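PDB 4CEM: regulator of nonsense transcripts 2 from Homo sapiens, which acts in nonsense-mediated mRNA decay as the factor UPF2, the chain here being the first of its three MIF4G domains. Local coordinates for residues N180-R183 / T187-S190; N238-Y243 / D302-N307; T245-H250 / A295-L300. All coordinates share one frame; numbering follows the deposited sequence.

How the contacts relate
The three contacts lie side by side in one all-helical MIF4G domain and illustrate how chemistry follows position. Contact 1 is local and polar: within a short turn, a buried aspartate gathers hydrogen bonds where helix 164-181 gives way to helix 189-204. Contacts 2 and 3 both join helix 230-259 to helix 283-303, and contact 3 is nested inside the loop that contact 2 closes. Contact 3 is buried and mostly apolar; contact 2, at the C-terminal end of helix 283-303, sets buried leucines beside a more exposed lysine and glutamate. Tyr243 connects all three, its hydroxyl reaching contact 1 and its ring touching Leu300 of contact 3.

Contact 1: N180-R183 / T187-S190; sequences NADR and THVS
His188 turns back onto Asp182 across the tight connection between helix 164-181 and helix 189-204. Followed outward from the backbone, the histidine meets the carboxylate almost at once, its CB lying 3.2 Å from Asp182 OD2. The next atom, CG, starts the ring: chi1 (-58°) sets it opposite the carbonyl carbon and brings the ring beside Asp182, and chi2 (96°) then presents the ND1 edge. ND1 donates to Asp182 OD1 at 2.6 Å, with the acceptor close to the ring plane but the ring's N-H arriving from above the carboxylate plane. Beyond it, CE1 rests 3.6 Å from the methyl CB of Ala181, and the histidine side chain also touches Ile143 and Leu146 of helix 143-158.

Asp182 spreads its two oxygens over several donors. OD2 takes the backbone N-H of His188, the N-cap residue of helix 189-204, and a weak hydrogen bond from Tyr243 of helix 230-259; OD1 also receives a weak one from Thr187 OG1 at 3.1 Å. Its place beside the start of a helix would probably favour the carboxylate's negative charge. The ND1 bond would hold the ring's rotation, while the backbone bond of His188 ties the turn to the carboxylate.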
loop_
_atom_site.group_PDB
_atom_site.type_symbol
_atom_site.label_atom_id
_atom_site.label_comp_id
_atom_site.label_asym_id
_atom_site.label_seq_id
_atom_site.Cartn_x
_atom_site.Cartn_y
_atom_site.Cartn_z
ATOM N N ASN A 180 -8.042 -7.973 -12.096
ATOM C CA ASN A 180 -8.905 -9.063 -12.540
ATOM C C ASN A 180 -10.045 -9.344 -11.567
ATOM O O ASN A 180 -11.162 -9.654 -11.988
ATOM C CB ASN A 180 -8.073 -10.320 -12.785
ATOM C CG ASN A 180 -7.112 -10.154 -13.948
ATOM O OD1 ASN A 180 -7.477 -9.606 -14.987
ATOM N ND2 ASN A 180 -5.876 -10.618 -13.778
ATOM N N ALA A 181 -9.764 -9.222 -10.273
ATOM C CA ALA A 181 -10.796 -9.360 -9.252
ATOM C C ALA A 181 -11.867 -8.272 -9.376
ATOM O O ALA A 181 -13.049 -8.547 -9.176
ATOM C CB ALA A 181 -10.178 -9.327 -7.862
ATOM N N ASP A 182 -11.452 -7.050 -9.718
ATOM C CA ASP A 182 -12.342 -5.887 -9.683
ATOM C C ASP A 182 -12.666 -5.321 -11.064
ATOM O O ASP A 182 -12.095 -4.315 -11.488
ATOM C CB ASP A 182 -11.730 -4.798 -8.802
ATOM C CG ASP A 182 -11.829 -5.116 -7.326
ATOM O OD1 ASP A 182 -11.979 -6.303 -6.967
ATOM O OD2 ASP A 182 -11.770 -4.167 -6.516
ATOM N N ARG A 183 -13.594 -5.977 -11.758
ATOM C CA ARG A 183 -14.085 -5.504 -13.055
ATOM C C ARG A 183 -15.552 -5.086 -13.005
ATOM O O ARG A 183 -15.949 -4.146 -13.690
ATOM C CB ARG A 183 -13.880 -6.578 -14.117
ATOM C CG ARG A 183 -12.424 -6.774 -14.475
ATOM C CD ARG A 183 -12.267 -7.771 -15.600
ATOM N NE ARG A 183 -10.862 -7.967 -15.940
ATOM C CZ ARG A 183 -10.419 -8.816 -16.863
ATOM N NH1 ARG A 183 -11.270 -9.566 -17.558
ATOM N NH2 ARG A 183 -9.112 -8.915 -17.095
ATOM N N THR A 187 -14.202 -3.943 -5.211
ATOM C CA THR A 187 -14.084 -4.182 -3.773
ATOM C C THR A 187 -12.702 -3.834 -3.214
ATOM O O THR A 187 -12.556 -3.585 -2.020
ATOM C CB THR A 187 -14.405 -5.656 -3.450
ATOM O OG1 THR A 187 -13.903 -6.497 -4.498
ATOM C CG2 THR A 187 -15.905 -5.859 -3.337
ATOM N N HIS A 188 -11.692 -3.805 -4.078
ATOM C CA HIS A 188 -10.326 -3.498 -3.657
ATOM C C HIS A 188 -9.941 -2.049 -3.893
ATOM O O HIS A 188 -8.760 -1.717 -3.857
ATOM C CB HIS A 188 -9.332 -4.418 -4.383
ATOM C CG HIS A 188 -9.573 -5.903 -4.157
ATOM N ND1 HIS A 188 -10.268 -6.666 -5.020
ATOM C CD2 HIS A 188 -9.155 -6.754 -3.131
ATOM C CE1 HIS A 188 -10.306 -7.934 -4.568
ATOM N NE2 HIS A 188 -9.625 -7.985 -3.412
ATOM N N VAL A 189 -10.914 -1.164 -4.108
ATOM C CA VAL A 189 -10.606 0.218 -4.507
ATOM C C VAL A 189 -9.692 0.902 -3.506
ATOM O O VAL A 189 -8.668 1.481 -3.886
ATOM C CB VAL A 189 -11.864 1.087 -4.670
ATOM C CG1 VAL A 189 -11.483 2.466 -5.181
ATOM C CG2 VAL A 189 -12.833 0.433 -5.631
ATOM N N SER A 190 -10.066 0.824 -2.232
ATOM C CA SER A 190 -9.287 1.429 -1.154
ATOM C C SER A 190 -7.872 0.842 -1.061
ATOM O O SER A 190 -6.946 1.515 -0.617
ATOM C CB SER A 190 -10.002 1.249 0.185
ATOM O OG SER A 190 -9.900 -0.095 0.618
#

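Contact 2: N238-Y243 / D302-N307; sequences NLLKEY and DLLDEN
The Schellman motif that finishes helix 283-303 brings Leu304 and Glu306 against Leu240 and Lys241 of helix 230-259. Asp305 makes the reversal with a positive phi of 59°, and its N bonds back to Asp302 O at 2.7 Å; the chain then extends, so that the residues on either side of Asp305 both direct their side chains at the same helix.

Leu304 supplies the apolar part. Both of its methyls rest against one residue: Leu304 CD1 sits 3.5 Å from the carbonyl oxygen Leu240 O, and Leu304 CD2 lies 3.9 Å from Leu240 CB. Leu304 thus packs on the backbone and the root of Leu240, a side chain that also touches Val192, Cys196 and Ala204 of helix 189-204.

On the more exposed side, Glu306 folds back at chi2 (-70°), bringing its carboxylate across the lysine chain at about a right angle. Glu306 OE2 meets methylene carbons rather than the ammonium group, with Lys241 CE at 3.3 Å and Lys241 CG at 3.7 Å. The charges stay too far apart for a salt bridge, Lys241 NZ being 4.4 Å from Glu306 OE2; the ammonium group is instead hydrogen-bonded to Gln237 OE1, one turn earlier.

The chain reversal itself is tied to the start of helix 209-218 by salt bridges from Asp305 to Arg209 and Lys212. Across the contact, then, leucine packing does the joining, while the lysine and glutamate probably add a modest electrostatic attraction without a direct bond.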
loop_
_atom_site.group_PDB
_atom_site.type_symbol
_atom_site.label_atom_id
_atom_site.label_comp_id
_atom_site.label_asym_id
_atom_site.label_seq_id
_atom_site.Cartn_x
_atom_site.Cartn_y
_atom_site.Cartn_z
ATOM N N ASN A 238 0.263 1.552 -16.413
ATOM C CA ASN A 238 -0.745 0.925 -17.282
ATOM C C ASN A 238 -1.845 0.196 -16.498
ATOM O O ASN A 238 -3.035 0.412 -16.751
ATOM C CB ASN A 238 -0.098 -0.043 -18.276
ATOM C CG ASN A 238 0.909 0.636 -19.189
ATOM O OD1 ASN A 238 0.910 1.865 -19.345
ATOM N ND2 ASN A 238 1.780 -0.164 -19.793
ATOM N N LEU A 239 -1.450 -0.645 -15.545
ATOM C CA LEU A 239 -2.423 -1.371 -14.712
ATOM C C LEU A 239 -3.365 -0.406 -13.999
ATOM O O LEU A 239 -4.583 -0.592 -14.005
ATOM C CB LEU A 239 -1.723 -2.262 -13.681
ATOM C CG LEU A 239 -0.970 -3.486 -14.209
ATOM C CD1 LEU A 239 -0.424 -4.295 -13.039
ATOM C CD2 LEU A 239 -1.846 -4.360 -15.104
ATOM N N LEU A 240 -2.798 0.636 -13.404
ATOM C CA LEU A 240 -3.594 1.597 -12.647
ATOM C C LEU A 240 -4.622 2.327 -13.519
ATOM O O LEU A 240 -5.759 2.517 -13.095
ATOM C CB LEU A 240 -2.682 2.593 -11.927
ATOM C CG LEU A 240 -1.829 1.956 -10.824
ATOM C CD1 LEU A 240 -0.675 2.871 -10.447
ATOM C CD2 LEU A 240 -2.681 1.623 -9.606
ATOM N N LYS A 241 -4.228 2.721 -14.729
ATOM C CA LYS A 241 -5.147 3.398 -15.660
ATOM C C LYS A 241 -6.244 2.463 -16.123
ATOM O O LYS A 241 -7.414 2.835 -16.194
ATOM C CB LYS A 241 -4.396 3.961 -16.876
ATOM C CG LYS A 241 -4.124 5.459 -16.776
ATOM C CD LYS A 241 -2.716 5.840 -17.218
ATOM C CE LYS A 241 -2.430 7.311 -16.942
ATOM N NZ LYS A 241 -0.993 7.637 -17.146
ATOM N N GLU A 242 -5.841 1.240 -16.434
ATOM C CA GLU A 242 -6.754 0.185 -16.828
ATOM C C GLU A 242 -7.751 -0.114 -15.708
ATOM O O GLU A 242 -8.940 -0.299 -15.967
ATOM C CB GLU A 242 -5.942 -1.053 -17.168
ATOM C CG GLU A 242 -6.690 -2.141 -17.891
ATOM C CD GLU A 242 -5.845 -3.389 -17.987
ATOM O OE1 GLU A 242 -4.627 -3.254 -18.242
ATOM O OE2 GLU A 242 -6.389 -4.494 -17.790
ATOM N N TYR A 243 -7.270 -0.156 -14.469
ATOM C CA TYR A 243 -8.160 -0.276 -13.314
ATOM C C TYR A 243 -9.073 0.933 -13.250
ATOM O O TYR A 243 -10.281 0.804 -13.077
ATOM C CB TYR A 243 -7.371 -0.361 -12.012
ATOM C CG TYR A 243 -8.238 -0.581 -10.791
ATOM C CD1 TYR A 243 -8.540 -1.869 -10.352
ATOM C CD2 TYR A 243 -8.746 0.491 -10.069
ATOM C CE1 TYR A 243 -9.328 -2.080 -9.233
ATOM C CE2 TYR A 243 -9.533 0.293 -8.945
ATOM C CZ TYR A 243 -9.824 -0.994 -8.529
ATOM O OH TYR A 243 -10.611 -1.202 -7.415
ATOM N N ASP A 302 -7.387 11.879 -9.350
ATOM C CA ASP A 302 -6.386 12.844 -8.961
ATOM C C ASP A 302 -4.995 12.217 -8.931
ATOM O O ASP A 302 -4.074 12.704 -9.595
ATOM C CB ASP A 302 -6.709 13.421 -7.594
ATOM C CG ASP A 302 -5.691 14.428 -7.163
ATOM O OD1 ASP A 302 -4.568 14.012 -6.796
ATOM O OD2 ASP A 302 -6.008 15.633 -7.213
ATOM N N LEU A 303 -4.857 11.146 -8.153
ATOM C CA LEU A 303 -3.588 10.433 -8.031
ATOM C C LEU A 303 -3.043 10.069 -9.420
ATOM O O LEU A 303 -1.854 10.216 -9.686
ATOM C CB LEU A 303 -3.764 9.189 -7.145
ATOM C CG LEU A 303 -3.936 9.420 -5.629
ATOM C CD1 LEU A 303 -4.843 8.383 -4.986
ATOM C CD2 LEU A 303 -2.596 9.459 -4.897
ATOM N N LEU A 304 -3.919 9.628 -10.315
ATOM C CA LEU A 304 -3.503 9.305 -11.673
ATOM C C LEU A 304 -3.545 10.507 -12.636
ATOM O O LEU A 304 -3.204 10.361 -13.808
ATOM C CB LEU A 304 -4.353 8.157 -12.216
ATOM C CG LEU A 304 -4.345 6.890 -11.360
ATOM C CD1 LEU A 304 -5.221 5.801 -11.966
ATOM C CD2 LEU A 304 -2.924 6.391 -11.172
ATOM N N ASP A 305 -3.943 11.684 -12.140
ATOM C CA ASP A 305 -4.052 12.917 -12.941
ATOM C C ASP A 305 -5.015 12.792 -14.135
ATOM O O ASP A 305 -4.823 13.434 -15.168
ATOM C CB ASP A 305 -2.668 13.391 -13.413
ATOM C CG ASP A 305 -2.695 14.796 -14.049
ATOM O OD1 ASP A 305 -3.540 15.638 -13.651
ATOM O OD2 ASP A 305 -1.863 15.046 -14.955
ATOM N N GLU A 306 -6.060 11.981 -13.971
ATOM C CA GLU A 306 -7.075 11.785 -15.001
ATOM C C GLU A 306 -8.289 12.661 -14.715
ATOM O O GLU A 306 -8.564 12.996 -13.559
ATOM C CB GLU A 306 -7.491 10.313 -15.049
ATOM C CG GLU A 306 -6.416 9.382 -15.586
ATOM C CD GLU A 306 -6.162 9.562 -17.072
ATOM O OE1 GLU A 306 -6.901 10.323 -17.733
ATOM O OE2 GLU A 306 -5.221 8.933 -17.594
ATOM N N ASN A 307 -8.999 13.050 -15.770
ATOM C CA ASN A 307 -10.269 13.764 -15.608
ATOM C C ASN A 307 -11.373 12.768 -15.267
ATOM O O ASN A 307 -11.282 11.585 -15.606
ATOM C CB ASN A 307 -10.642 14.552 -16.874
ATOM C CG ASN A 307 -9.984 15.921 -16.934
ATOM O OD1 ASN A 307 -9.909 16.634 -15.931
ATOM N ND2 ASN A 307 -9.518 16.306 -18.121
#

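Contact 3: T245-H250 / A295-L300; sequences TSLTKH and ANSQSL
Buried helix-to-helix packing joins Leu247 of helix 230-259 to Ser297 and Leu300 of helix 283-303, two helices whose facing segments run in opposite directions. The backbones come nearest at Leu247 and Ser297, whose CA atoms are 7.0 Å apart. The pairing of a branched side chain with a small one suits this spacing: the leucine reaches across, and the serine leaves it access to the opposing backbone.

Leu247 does most of the touching. With CG placed opposite the backbone N (chi1 180°), the side chain is directed at the other helix, and its branch point settles beside the serine hydroxyl, Leu247 CG lying 3.6 Å from Ser297 OG. One methyl goes further in. Leu247 CD2 is 3.7 Å from Ser297 OG and 4.0 Å from Ser297 CA, and it also meets Leu300, the two CD2 methyls of Leu247 and Leu300 being 4.1 Å apart. Ser297 and Leu300, three residues apart and hence almost one turn along the helix, together bound this methyl.

A hydroxyl beside a leucine might seem ill placed, yet Ser297 OG is hydrogen-bonded within its own helix to Leu293 O, one turn back. In this way a polar atom is satisfied inside the interface, while the contact across the helices remains one of van der Waals packing, with no hydrogen bond between the segments.

Neighbouring elements add further contacts. Leu247 also touches His186 in the loop ahead of helix 189-204, Val189 at the start of that helix, and Leu293; Leu300 packs on the ring of Tyr243. Helix 189-204 thus flanks the junction of helices 230-259 and 283-303, while Met308, in the chain beyond the latter, touches Ser297.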
loop_
_atom_site.group_PDB
_atom_site.type_symbol
_atom_site.label_atom_id
_atom_site.label_comp_id
_atom_site.label_asym_id
_atom_site.label_seq_id
_atom_site.Cartn_x
_atom_site.Cartn_y
_atom_site.Cartn_z
ATOM N N THR A 245 -9.956 2.948 -15.593
ATOM C CA THR A 245 -10.924 2.792 -16.678
ATOM C C THR A 245 -12.105 1.904 -16.247
ATOM O O THR A 245 -13.273 2.305 -16.313
ATOM C CB THR A 245 -10.247 2.172 -17.907
ATOM O OG1 THR A 245 -9.294 3.102 -18.433
ATOM C CG2 THR A 245 -11.275 1.813 -18.974
ATOM N N SER A 246 -11.775 0.699 -15.796
ATOM C CA SER A 246 -12.760 -0.225 -15.265
ATOM C C SER A 246 -13.635 0.445 -14.199
ATOM O O SER A 246 -14.852 0.300 -14.213
ATOM C CB SER A 246 -12.055 -1.463 -14.697
ATOM O OG SER A 246 -12.795 -2.026 -13.638
ATOM N N LEU A 247 -13.015 1.187 -13.289
ATOM C CA LEU A 247 -13.738 1.833 -12.190
ATOM C C LEU A 247 -14.691 2.921 -12.683
ATOM O O LEU A 247 -15.720 3.183 -12.057
ATOM C CB LEU A 247 -12.749 2.432 -11.181
ATOM C CG LEU A 247 -13.341 3.150 -9.964
ATOM C CD1 LEU A 247 -14.085 2.175 -9.063
ATOM C CD2 LEU A 247 -12.243 3.864 -9.194
ATOM N N THR A 248 -14.337 3.559 -13.795
ATOM C CA THR A 248 -15.141 4.643 -14.350
ATOM C C THR A 248 -16.335 4.087 -15.124
ATOM O O THR A 248 -17.413 4.682 -15.115
ATOM C CB THR A 248 -14.275 5.604 -15.193
ATOM O OG1 THR A 248 -13.917 6.727 -14.382
ATOM C CG2 THR A 248 -15.010 6.102 -16.430
ATOM N N LYS A 249 -16.148 2.939 -15.772
ATOM C CA LYS A 249 -17.281 2.154 -16.277
ATOM C C LYS A 249 -18.295 1.899 -15.160
ATOM O O LYS A 249 -19.471 2.225 -15.294
ATOM C CB LYS A 249 -16.820 0.811 -16.858
ATOM C CG LYS A 249 -16.758 0.759 -18.377
ATOM C CD LYS A 249 -15.621 1.595 -18.954
ATOM C CE LYS A 249 -15.315 1.189 -20.390
ATOM N NZ LYS A 249 -14.350 2.110 -21.052
ATOM N N HIS A 250 -17.820 1.329 -14.057
ATOM C CA HIS A 250 -18.672 0.996 -12.913
ATOM C C HIS A 250 -19.301 2.223 -12.288
ATOM O O HIS A 250 -20.345 2.120 -11.640
ATOM C CB HIS A 250 -17.866 0.179 -11.893
ATOM C CG HIS A 250 -18.670 -0.333 -10.708
ATOM N ND1 HIS A 250 -19.920 -0.815 -10.827
ATOM C CD2 HIS A 250 -18.330 -0.455 -9.358
ATOM C CE1 HIS A 250 -20.368 -1.203 -9.613
ATOM N NE2 HIS A 250 -19.393 -0.983 -8.718
ATOM N N ALA A 295 -16.653 9.153 -4.534
ATOM C CA ALA A 295 -15.557 9.691 -3.724
ATOM C C ALA A 295 -14.222 9.023 -4.067
ATOM O O ALA A 295 -13.220 9.702 -4.296
ATOM C CB ALA A 295 -15.860 9.537 -2.241
ATOM N N ASN A 296 -14.222 7.696 -4.109
ATOM C CA ASN A 296 -13.034 6.925 -4.478
ATOM C C ASN A 296 -12.573 7.155 -5.914
ATOM O O ASN A 296 -11.376 7.112 -6.200
ATOM C CB ASN A 296 -13.293 5.432 -4.292
ATOM C CG ASN A 296 -13.493 5.052 -2.848
ATOM O OD1 ASN A 296 -13.147 5.806 -1.944
ATOM N ND2 ASN A 296 -14.051 3.876 -2.623
ATOM N N SER A 297 -13.524 7.375 -6.817
ATOM C CA SER A 297 -13.205 7.626 -8.220
ATOM C C SER A 297 -12.500 8.972 -8.387
ATOM O O SER A 297 -11.527 9.085 -9.137
ATOM C CB SER A 297 -14.472 7.574 -9.077
ATOM O OG SER A 297 -15.004 6.257 -9.121
ATOM N N GLN A 298 -13.002 9.982 -7.683
ATOM C CA GLN A 298 -12.384 11.305 -7.661
ATOM C C GLN A 298 -11.001 11.226 -7.045
ATOM O O GLN A 298 -10.036 11.795 -7.561
ATOM C CB GLN A 298 -13.240 12.279 -6.853
ATOM C CG GLN A 298 -14.595 12.601 -7.470
ATOM C CD GLN A 298 -15.533 13.281 -6.494
ATOM O OE1 GLN A 298 -15.667 12.866 -5.343
ATOM N NE2 GLN A 298 -16.188 14.334 -6.952
ATOM N N SER A 299 -10.922 10.502 -5.938
ATOM C CA SER A 299 -9.687 10.334 -5.205
ATOM C C SER A 299 -8.580 9.748 -6.085
ATOM O O SER A 299 -7.441 10.205 -6.034
ATOM C CB SER A 299 -9.939 9.446 -3.988
ATOM O OG SER A 299 -8.817 9.436 -3.134
ATOM N N LEU A 300 -8.930 8.761 -6.909
ATOM C CA LEU A 300 -7.958 8.040 -7.735
ATOM C C LEU A 300 -7.669 8.743 -9.066
ATOM O O LEU A 300 -6.582 8.604 -9.634
ATOM C CB LEU A 300 -8.459 6.612 -8.002
ATOM C CG LEU A 300 -7.523 5.677 -8.781
ATOM C CD1 LEU A 300 -6.207 5.520 -8.043
ATOM C CD2 LEU A 300 -8.171 4.323 -9.017
#